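Local structure of DUF3013 family protein (Enterococcus faecalis, 3NAT) at residues A[71-76]-A[85-90]; A[108-113]-A[136-141]. The protein is of unknown function, a member of the DUF3013 family with an alpha-beta half-sandwich fold, crystallised as an assembly of two chains. All blocks are in the same frame, centred on the assembly; numbering follows the deposited sequence.

Contact 1: residues A[71-76]-A[85-90]; sequences GLLFYN and EEYLVT
Parallel pairing at the edge of a mixed four-stranded sheet joins strand 65-75 to the incoming end of 85-90, where the short strand 90-92 begins in this alpha-beta half sandwich. Two backbone hydrogen bonds set the register. Leu-88 N reaches Gly-71 O at 2.9 Å in an almost straight N-H...O bond (174°) that arrives nearly along the C=O axis, and Leu-73 N meets Val-89 O at 3.1 Å, coming from above the carbonyl plane. A parallel bridge follows, Leu-73 beside Thr-90, both with CB on the same face of the sheet; further along, Leu-73 and Tyr-75 bond through their backbones to Ile-91.

On that face Leu-73 and Tyr-87 cross obliquely. With CG of Leu-73 anti to its backbone N (chi1 -168°), CD2 lies over one face of the Tyr-87 phenol, off-centre toward CZ and CE2 and 4.0 Å from the ring centroid, a CH-pi contact. CB of the same leucine sits nearer CD1 and CG of the ring. The ring of Tyr-87 is turned so that Gly-71 O lies in its plane, at the edge; this carbonyl also sits close to Tyr-87 CB while accepting its bond from Leu-88. Glu-38 of the adjoining strand touches both Leu-73 and Tyr-87.

Leu-72 is directed to the other face, toward helix 101-125, where it meets Phe-107 and Leu-111. There it lies alongside Leu-88 and Val-89, pointing the same way as both. Its CG is anti to the carbonyl carbon (chi1 -59°), and the branch that touches both neighbours is CD2: its distance to Leu-88 CD1 is 4.2 Å, whereas the gap from Leu-72 CD2 to Val-89 CG2 is 3.5 Å.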
ATOM      1  N   GLY A  71       0.357  11.391  10.083  1.00 70.73           N
ATOM      2  CA  GLY A  71       0.468  11.537   8.644  1.00 72.00           C
ATOM      3  C   GLY A  71      -0.423  10.592   7.858  1.00 76.74           C
ATOM      4  O   GLY A  71      -0.668   9.445   8.271  1.00 80.13           O
ATOM      5  N   LEU A  72      -0.901  11.092   6.719  1.00 67.12           N
ATOM      6  CA  LEU A  72      -1.748  10.342   5.800  1.00 65.49           C
ATOM      7  C   LEU A  72      -1.065  10.272   4.437  1.00 70.32           C
ATOM      8  O   LEU A  72      -0.692  11.298   3.878  1.00 78.41           O
ATOM      9  CB  LEU A  72      -3.108  11.023   5.682  1.00 67.36           C
ATOM     10  CG  LEU A  72      -3.904  11.172   6.982  1.00 69.08           C
ATOM     11  CD1 LEU A  72      -3.417  12.359   7.786  1.00 62.05           C
ATOM     12  CD2 LEU A  72      -5.383  11.317   6.689  1.00 71.35           C
ATOM     13  N   LEU A  73      -0.903   9.071   3.894  1.00 72.20           N
ATOM     14  CA  LEU A  73      -0.049   8.899   2.716  1.00 72.39           C
ATOM     15  C   LEU A  73      -0.753   8.520   1.413  1.00 80.33           C
ATOM     16  O   LEU A  73      -1.628   7.662   1.386  1.00 91.03           O
ATOM     17  CB  LEU A  73       1.034   7.866   3.010  1.00 72.80           C
ATOM     18  CG  LEU A  73       2.172   7.790   1.999  1.00 72.66           C
ATOM     19  CD1 LEU A  73       3.069   9.010   2.142  1.00 72.83           C
ATOM     20  CD2 LEU A  73       2.964   6.518   2.223  1.00 71.94           C
ATOM     21  N   PHE A  74      -0.341   9.158   0.326  1.00 82.46           N
ATOM     22  CA  PHE A  74      -0.790   8.780  -1.002  1.00 77.71           C
ATOM     23  C   PHE A  74       0.359   8.100  -1.716  1.00 89.70           C
ATOM     24  O   PHE A  74       1.465   8.640  -1.759  1.00 97.35           O
ATOM     25  CB  PHE A  74      -1.188  10.017  -1.778  1.00 68.50           C
ATOM     26  CG  PHE A  74      -2.446  10.653  -1.292  1.00 76.98           C
ATOM     27  CD1 PHE A  74      -3.677  10.200  -1.732  1.00 89.75           C
ATOM     28  CD2 PHE A  74      -2.405  11.712  -0.410  1.00 71.26           C
ATOM     29  CE1 PHE A  74      -4.850  10.788  -1.295  1.00 80.32           C
ATOM     30  CE2 PHE A  74      -3.572  12.306   0.031  1.00 69.68           C
ATOM     31  CZ  PHE A  74      -4.798  11.842  -0.411  1.00 69.58           C
ATOM     32  N   TYR A  75       0.111   6.924  -2.283  1.00 83.68           N
ATOM     33  CA  TYR A  75       1.202   6.162  -2.871  1.00 79.94           C
ATOM     34  C   TYR A  75       0.805   5.455  -4.143  1.00 87.59           C
ATOM     35  O   TYR A  75      -0.363   5.111  -4.342  1.00 87.33           O
ATOM     36  CB  TYR A  75       1.717   5.127  -1.880  1.00 74.09           C
ATOM     37  CG  TYR A  75       0.742   3.997  -1.631  1.00 82.84           C
ATOM     38  CD1 TYR A  75       0.962   2.727  -2.153  1.00 85.59           C
ATOM     39  CD2 TYR A  75      -0.407   4.204  -0.894  1.00 80.38           C
ATOM     40  CE1 TYR A  75       0.067   1.688  -1.929  1.00 75.88           C
ATOM     41  CE2 TYR A  75      -1.309   3.177  -0.673  1.00 76.48           C
ATOM     42  CZ  TYR A  75      -1.062   1.918  -1.178  1.00 75.15           C
ATOM     43  OH  TYR A  75      -1.969   0.903  -0.945  1.00 72.98           O
ATOM     44  N   ASN A  76       1.797   5.244  -5.002  1.00 91.35           N
ATOM     45  CA  ASN A  76       1.635   4.427  -6.194  1.00 86.96           C
ATOM     46  C   ASN A  76       1.995   2.995  -5.853  1.00 87.73           C
ATOM     47  O   ASN A  76       3.135   2.720  -5.508  1.00 90.24           O
ATOM     48  CB  ASN A  76       2.543   4.925  -7.310  1.00 86.63           C
ATOM     49  CG  ASN A  76       2.298   4.206  -8.622  1.00 99.84           C
ATOM     50  OD1 ASN A  76       1.718   3.123  -8.653  1.00102.20           O
ATOM     51  ND2 ASN A  76       2.736   4.812  -9.716  1.00107.28           N
ATOM     52  N   GLU A  85       1.953   0.763   8.447  1.00 85.19           N
ATOM     53  CA  GLU A  85       1.854   0.924   9.881  1.00 96.40           C
ATOM     54  C   GLU A  85       2.495   2.227  10.355  1.00 89.20           C
ATOM     55  O   GLU A  85       2.477   2.519  11.545  1.00 96.38           O
ATOM     56  CB  GLU A  85       2.509  -0.287  10.560  1.00125.27           C
ATOM     57  CG  GLU A  85       2.298  -0.412  12.060  1.00149.80           C
ATOM     58  CD  GLU A  85       3.328  -1.329  12.711  1.00173.14           C
ATOM     59  OE1 GLU A  85       4.470  -1.405  12.201  1.00177.66           O
ATOM     60  OE2 GLU A  85       2.997  -1.969  13.733  1.00182.54           O
ATOM     61  N   GLU A  86       3.066   3.009   9.439  1.00 83.92           N
ATOM     62  CA  GLU A  86       3.683   4.288   9.814  1.00 89.96           C
ATOM     63  C   GLU A  86       2.683   5.441   9.787  1.00 95.11           C
ATOM     64  O   GLU A  86       2.952   6.524  10.309  1.00 98.20           O
ATOM     65  CB  GLU A  86       4.860   4.632   8.899  1.00 99.48           C
ATOM     66  CG  GLU A  86       6.137   3.856   9.171  1.00123.29           C
ATOM     67  CD  GLU A  86       7.260   4.237   8.218  1.00141.33           C
ATOM     68  OE1 GLU A  86       7.216   5.357   7.660  1.00140.46           O
ATOM     69  OE2 GLU A  86       8.186   3.417   8.030  1.00150.55           O
ATOM     70  N   TYR A  87       1.531   5.202   9.173  1.00 93.51           N
ATOM     71  CA  TYR A  87       0.591   6.274   8.907  1.00 81.71           C
ATOM     72  C   TYR A  87      -0.807   5.953   9.383  1.00 86.65           C
ATOM     73  O   TYR A  87      -1.111   4.819   9.742  1.00 97.31           O
ATOM     74  CB  TYR A  87       0.552   6.562   7.420  1.00 76.08           C
ATOM     75  CG  TYR A  87       1.912   6.645   6.782  1.00 85.51           C
ATOM     76  CD1 TYR A  87       2.546   7.873   6.605  1.00 90.70           C
ATOM     77  CD2 TYR A  87       2.561   5.500   6.343  1.00 83.85           C
ATOM     78  CE1 TYR A  87       3.790   7.955   6.006  1.00 89.87           C
ATOM     79  CE2 TYR A  87       3.807   5.574   5.748  1.00 93.11           C
ATOM     80  CZ  TYR A  87       4.417   6.803   5.581  1.00 93.29           C
ATOM     81  OH  TYR A  87       5.657   6.877   4.990  1.00 99.45           O
ATOM     82  N   LEU A  88      -1.656   6.973   9.370  1.00 75.20           N
ATOM     83  CA  LEU A  88      -3.036   6.852   9.806  1.00 64.03           C
ATOM     84  C   LEU A  88      -3.816   6.069   8.751  1.00 70.10           C
ATOM     85  O   LEU A  88      -4.537   5.131   9.076  1.00 80.02           O
ATOM     86  CB  LEU A  88      -3.622   8.250   9.978  1.00 58.54           C
ATOM     87  CG  LEU A  88      -4.719   8.521  10.998  1.00 64.83           C
ATOM     88  CD1 LEU A  88      -5.768   9.436  10.402  1.00 72.37           C
ATOM     89  CD2 LEU A  88      -5.343   7.243  11.477  1.00 58.93           C
ATOM     90  N   VAL A  89      -3.651   6.473   7.490  1.00 73.48           N
ATOM     91  CA  VAL A  89      -4.246   5.822   6.331  1.00 73.69           C
ATOM     92  C   VAL A  89      -3.199   5.805   5.250  1.00 79.56           C
ATOM     93  O   VAL A  89      -2.284   6.632   5.242  1.00 80.84           O
ATOM     94  CB  VAL A  89      -5.406   6.634   5.716  1.00 79.96           C
ATOM     95  CG1 VAL A  89      -6.594   5.739   5.426  1.00 74.89           C
ATOM     96  CG2 VAL A  89      -5.786   7.793   6.595  1.00 86.44           C
ATOM     97  N   THR A  90      -3.362   4.893   4.304  1.00 72.26           N
ATOM     98  CA  THR A  90      -2.424   4.766   3.211  1.00 71.38           C
ATOM     99  C   THR A  90      -3.247   4.633   1.949  1.00 86.83           C
ATOM    100  O   THR A  90      -3.752   3.564   1.643  1.00107.93           O
ATOM    101  CB  THR A  90      -1.523   3.542   3.415  1.00 77.47           C
ATOM    102  OG1 THR A  90      -0.454   3.889   4.297  1.00 80.15           O
ATOM    103  CG2 THR A  90      -0.919   3.102   2.135  1.00 95.19           C
TER

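Contact 2: residues A[108-113]-A[136-141]; sequences IHYLKV and LHWEPA
Tyr-110 drives one edge of its phenol into the face of the Trp-138 indole, a T-shaped (edge-to-face) pair that links helix 101-125 to the chain just before helix 140-151. The tyrosine ring and the six-membered ring of the indole have centroids 4.6 Å apart and planes inclined at 67°. CD2 and CE2 form the leading edge: Tyr-110 CE2 comes to 3.5 Å from Trp-138 CD2, over the indole fusion bond, while Tyr-110 CD2 sits almost over the centre of the six-membered ring.

Both side chains extend with CG anti to the backbone N, so that each aromatic group spans the gap between backbones whose nearest CA atoms, those of Leu-111 and Trp-138, are 8.3 Å apart. The tyrosine continues past the indole to its hydroxyl, where Tyr-110 OH accepts a hydrogen bond from Glu-139 N at 2.8 Å, somewhat bent at 150°. Glu-139 N lies in the plane of the phenol, at its edge. One side chain is thus held at two places, by the indole along its flank and by a main-chain N-H at its tip. That N-H belongs to the N-cap residue, so the bond engages the start of helix 140-151.

Leu-111, one residue on, adds a looser touch through CD1 to CZ3 of the indole. Within the fold, Trp-138 lies between helix 101-125 and strand 65-75, where it packs on Leu-72; Phe-143 of helix 140-151 meets the indole edge-to-face and also touches Tyr-110.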
ATOM      1  N   ILE A 108     -10.512  15.402   1.962  1.00 75.14           N
ATOM      2  CA  ILE A 108     -10.486  16.691   2.633  1.00 71.62           C
ATOM      3  C   ILE A 108     -11.574  16.810   3.689  1.00 75.54           C
ATOM      4  O   ILE A 108     -11.321  17.234   4.807  1.00 86.79           O
ATOM      5  CB  ILE A 108     -10.649  17.836   1.633  1.00 76.33           C
ATOM      6  CG1 ILE A 108      -9.454  17.872   0.680  1.00 80.03           C
ATOM      7  CG2 ILE A 108     -10.780  19.160   2.362  1.00 84.29           C
ATOM      8  CD1 ILE A 108      -8.121  18.039   1.391  1.00 81.85           C
ATOM      9  N   HIS A 109     -12.789  16.427   3.340  1.00 75.56           N
ATOM     10  CA  HIS A 109     -13.914  16.652   4.236  1.00 69.70           C
ATOM     11  C   HIS A 109     -13.995  15.648   5.353  1.00 74.01           C
ATOM     12  O   HIS A 109     -14.481  15.964   6.438  1.00 79.64           O
ATOM     13  CB  HIS A 109     -15.216  16.721   3.448  1.00 75.91           C
ATOM     14  CG  HIS A 109     -15.269  17.896   2.524  1.00 90.47           C
ATOM     15  ND1 HIS A 109     -15.584  19.166   2.957  1.00 94.93           N
ATOM     16  CD2 HIS A 109     -14.984  18.003   1.205  1.00 94.44           C
ATOM     17  CE1 HIS A 109     -15.514  20.004   1.936  1.00103.21           C
ATOM     18  NE2 HIS A 109     -15.151  19.325   0.863  1.00105.96           N
ATOM     19  N   TYR A 110     -13.511  14.438   5.102  1.00 70.44           N
ATOM     20  CA  TYR A 110     -13.465  13.453   6.161  1.00 66.26           C
ATOM     21  C   TYR A 110     -12.327  13.805   7.114  1.00 76.89           C
ATOM     22  O   TYR A 110     -12.489  13.817   8.330  1.00 78.71           O
ATOM     23  CB  TYR A 110     -13.280  12.056   5.601  1.00 61.27           C
ATOM     24  CG  TYR A 110     -13.238  11.029   6.698  1.00 70.59           C
ATOM     25  CD1 TYR A 110     -14.164  11.073   7.732  1.00 69.56           C
ATOM     26  CD2 TYR A 110     -12.283  10.021   6.711  1.00 69.38           C
ATOM     27  CE1 TYR A 110     -14.149  10.154   8.740  1.00 67.53           C
ATOM     28  CE2 TYR A 110     -12.264   9.081   7.730  1.00 73.90           C
ATOM     29  CZ  TYR A 110     -13.202   9.164   8.742  1.00 71.89           C
ATOM     30  OH  TYR A 110     -13.216   8.264   9.776  1.00 72.62           O
ATOM     31  N   LEU A 111     -11.172  14.111   6.546  1.00 75.83           N
ATOM     32  CA  LEU A 111     -10.048  14.564   7.338  1.00 70.96           C
ATOM     33  C   LEU A 111     -10.454  15.659   8.319  1.00 73.16           C
ATOM     34  O   LEU A 111      -9.980  15.709   9.444  1.00 77.25           O
ATOM     35  CB  LEU A 111      -8.951  15.086   6.425  1.00 63.39           C
ATOM     36  CG  LEU A 111      -7.701  15.557   7.167  1.00 59.28           C
ATOM     37  CD1 LEU A 111      -7.152  14.451   8.080  1.00 56.18           C
ATOM     38  CD2 LEU A 111      -6.652  16.004   6.171  1.00 51.21           C
ATOM     39  N   LYS A 112     -11.328  16.553   7.893  1.00 74.17           N
ATOM     40  CA  LYS A 112     -11.753  17.604   8.801  1.00 72.03           C
ATOM     41  C   LYS A 112     -12.506  16.982   9.967  1.00 73.67           C
ATOM     42  O   LYS A 112     -12.225  17.287  11.115  1.00 75.79           O
ATOM     43  CB  LYS A 112     -12.600  18.658   8.095  1.00 66.20           C
ATOM     44  CG  LYS A 112     -13.134  19.706   9.048  1.00 84.33           C
ATOM     45  CD  LYS A 112     -13.892  20.817   8.345  1.00 97.87           C
ATOM     46  CE  LYS A 112     -14.780  21.555   9.337  1.00115.16           C
ATOM     47  NZ  LYS A 112     -14.048  21.916  10.588  1.00127.15           N
ATOM     48  N   VAL A 113     -13.455  16.100   9.661  1.00 65.71           N
ATOM     49  CA  VAL A 113     -14.184  15.358  10.683  1.00 65.28           C
ATOM     50  C   VAL A 113     -13.201  14.666  11.630  1.00 79.69           C
ATOM     51  O   VAL A 113     -13.305  14.776  12.853  1.00 86.27           O
ATOM     52  CB  VAL A 113     -15.076  14.285  10.035  1.00 63.58           C
ATOM     53  CG1 VAL A 113     -15.463  13.213  11.031  1.00 59.36           C
ATOM     54  CG2 VAL A 113     -16.296  14.904   9.436  1.00 61.50           C
ATOM     55  N   LEU A 136      -5.829   9.060  16.656  1.00 90.95           N
ATOM     56  CA  LEU A 136      -6.753   9.513  15.636  1.00 77.36           C
ATOM     57  C   LEU A 136      -7.434   8.305  15.014  1.00 85.05           C
ATOM     58  O   LEU A 136      -6.824   7.245  14.858  1.00 95.67           O
ATOM     59  CB  LEU A 136      -5.987  10.279  14.572  1.00 72.25           C
ATOM     60  CG  LEU A 136      -6.154  11.793  14.544  1.00 73.71           C
ATOM     61  CD1 LEU A 136      -6.454  12.340  15.918  1.00 76.87           C
ATOM     62  CD2 LEU A 136      -4.915  12.444  13.941  1.00 65.16           C
ATOM     63  N   HIS A 137      -8.702   8.456  14.661  1.00 80.53           N
ATOM     64  CA  HIS A 137      -9.451   7.331  14.125  1.00 82.44           C
ATOM     65  C   HIS A 137      -9.903   7.566  12.698  1.00 79.73           C
ATOM     66  O   HIS A 137     -10.664   8.489  12.418  1.00 83.64           O
ATOM     67  CB  HIS A 137     -10.635   7.004  15.030  1.00 88.47           C
ATOM     68  CG  HIS A 137     -10.237   6.743  16.447  1.00103.17           C
ATOM     69  ND1 HIS A 137      -9.590   5.588  16.836  1.00105.58           N
ATOM     70  CD2 HIS A 137     -10.369   7.500  17.563  1.00102.81           C
ATOM     71  CE1 HIS A 137      -9.349   5.641  18.133  1.00106.80           C
ATOM     72  NE2 HIS A 137      -9.810   6.790  18.597  1.00107.50           N
ATOM     73  N   TRP A 138      -9.419   6.721  11.799  1.00 68.42           N
ATOM     74  CA  TRP A 138      -9.802   6.803  10.408  1.00 69.99           C
ATOM     75  C   TRP A 138     -10.669   5.600  10.059  1.00 78.64           C
ATOM     76  O   TRP A 138     -10.165   4.505   9.851  1.00 89.65           O
ATOM     77  CB  TRP A 138      -8.553   6.848   9.534  1.00 63.74           C
ATOM     78  CG  TRP A 138      -8.856   7.008   8.102  1.00 63.71           C
ATOM     79  CD1 TRP A 138      -9.221   6.030   7.223  1.00 65.78           C
ATOM     80  CD2 TRP A 138      -8.840   8.226   7.361  1.00 64.82           C
ATOM     81  NE1 TRP A 138      -9.426   6.564   5.980  1.00 71.34           N
ATOM     82  CE2 TRP A 138      -9.195   7.914   6.038  1.00 67.98           C
ATOM     83  CE3 TRP A 138      -8.551   9.553   7.687  1.00 58.09           C
ATOM     84  CZ2 TRP A 138      -9.275   8.884   5.042  1.00 66.89           C
ATOM     85  CZ3 TRP A 138      -8.624  10.509   6.692  1.00 62.03           C
ATOM     86  CH2 TRP A 138      -8.984  10.171   5.391  1.00 67.29           C
ATOM     87  N   GLU A 139     -11.979   5.811  10.026  1.00 80.64           N
ATOM     88  CA  GLU A 139     -12.938   4.772   9.670  1.00 79.74           C
ATOM     89  C   GLU A 139     -13.225   4.799   8.181  1.00 80.00           C
ATOM     90  O   GLU A 139     -13.954   5.656   7.696  1.00 89.09           O
ATOM     91  CB  GLU A 139     -14.255   4.979  10.416  1.00 85.51           C
ATOM     92  CG  GLU A 139     -14.150   4.853  11.908  1.00101.49           C
ATOM     93  CD  GLU A 139     -14.043   3.415  12.354  1.00115.70           C
ATOM     94  OE1 GLU A 139     -14.432   2.522  11.567  1.00109.18           O
ATOM     95  OE2 GLU A 139     -13.575   3.181  13.490  1.00129.50           O
ATOM     96  N   PRO A 140     -12.663   3.844   7.448  1.00 70.72           N
ATOM     97  CA  PRO A 140     -12.836   3.690   5.998  1.00 63.13           C
ATOM     98  C   PRO A 140     -14.292   3.856   5.578  1.00 71.67           C
ATOM     99  O   PRO A 140     -14.581   4.580   4.627  1.00 82.54           O
ATOM    100  CB  PRO A 140     -12.409   2.249   5.761  1.00 59.44           C
ATOM    101  CG  PRO A 140     -11.420   1.967   6.854  1.00 56.52           C
ATOM    102  CD  PRO A 140     -11.857   2.767   8.043  1.00 58.33           C
ATOM    103  N   ALA A 141     -15.200   3.194   6.287  1.00 67.92           N
ATOM    104  CA  ALA A 141     -16.622   3.304   5.993  1.00 66.71           C
ATOM    105  C   ALA A 141     -17.132   4.751   6.031  1.00 76.25           C
ATOM    106  O   ALA A 141     -18.036   5.111   5.284  1.00 82.08           O
ATOM    107  CB  ALA A 141     -17.415   2.445   6.929  1.00 64.01           C
TER

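How the contacts relate
From the N terminus, helix 9-20 and strands 25-31 and 36-46 precede strand 65-75; a short connection without helix or strand follows, and contact 1 closes that loop by bringing 85-90 back beside 71-76. After the short strands 90-92 and 99-100 comes helix 101-125, and contact 2 closes a longer excursion by returning 136-141 to 108-113. The loops follow in series, neither nested nor crossed; the centres of the two contacts are about 13 Å apart, yet their side chains touch. Trp-138 is the shared element: Leu-72, Leu-88 and Val-89 of contact 1 all pack against it, and Leu-72 also touches Leu-111. Together they tie the sheet edge to helix 101-125 and the start of helix 140-151.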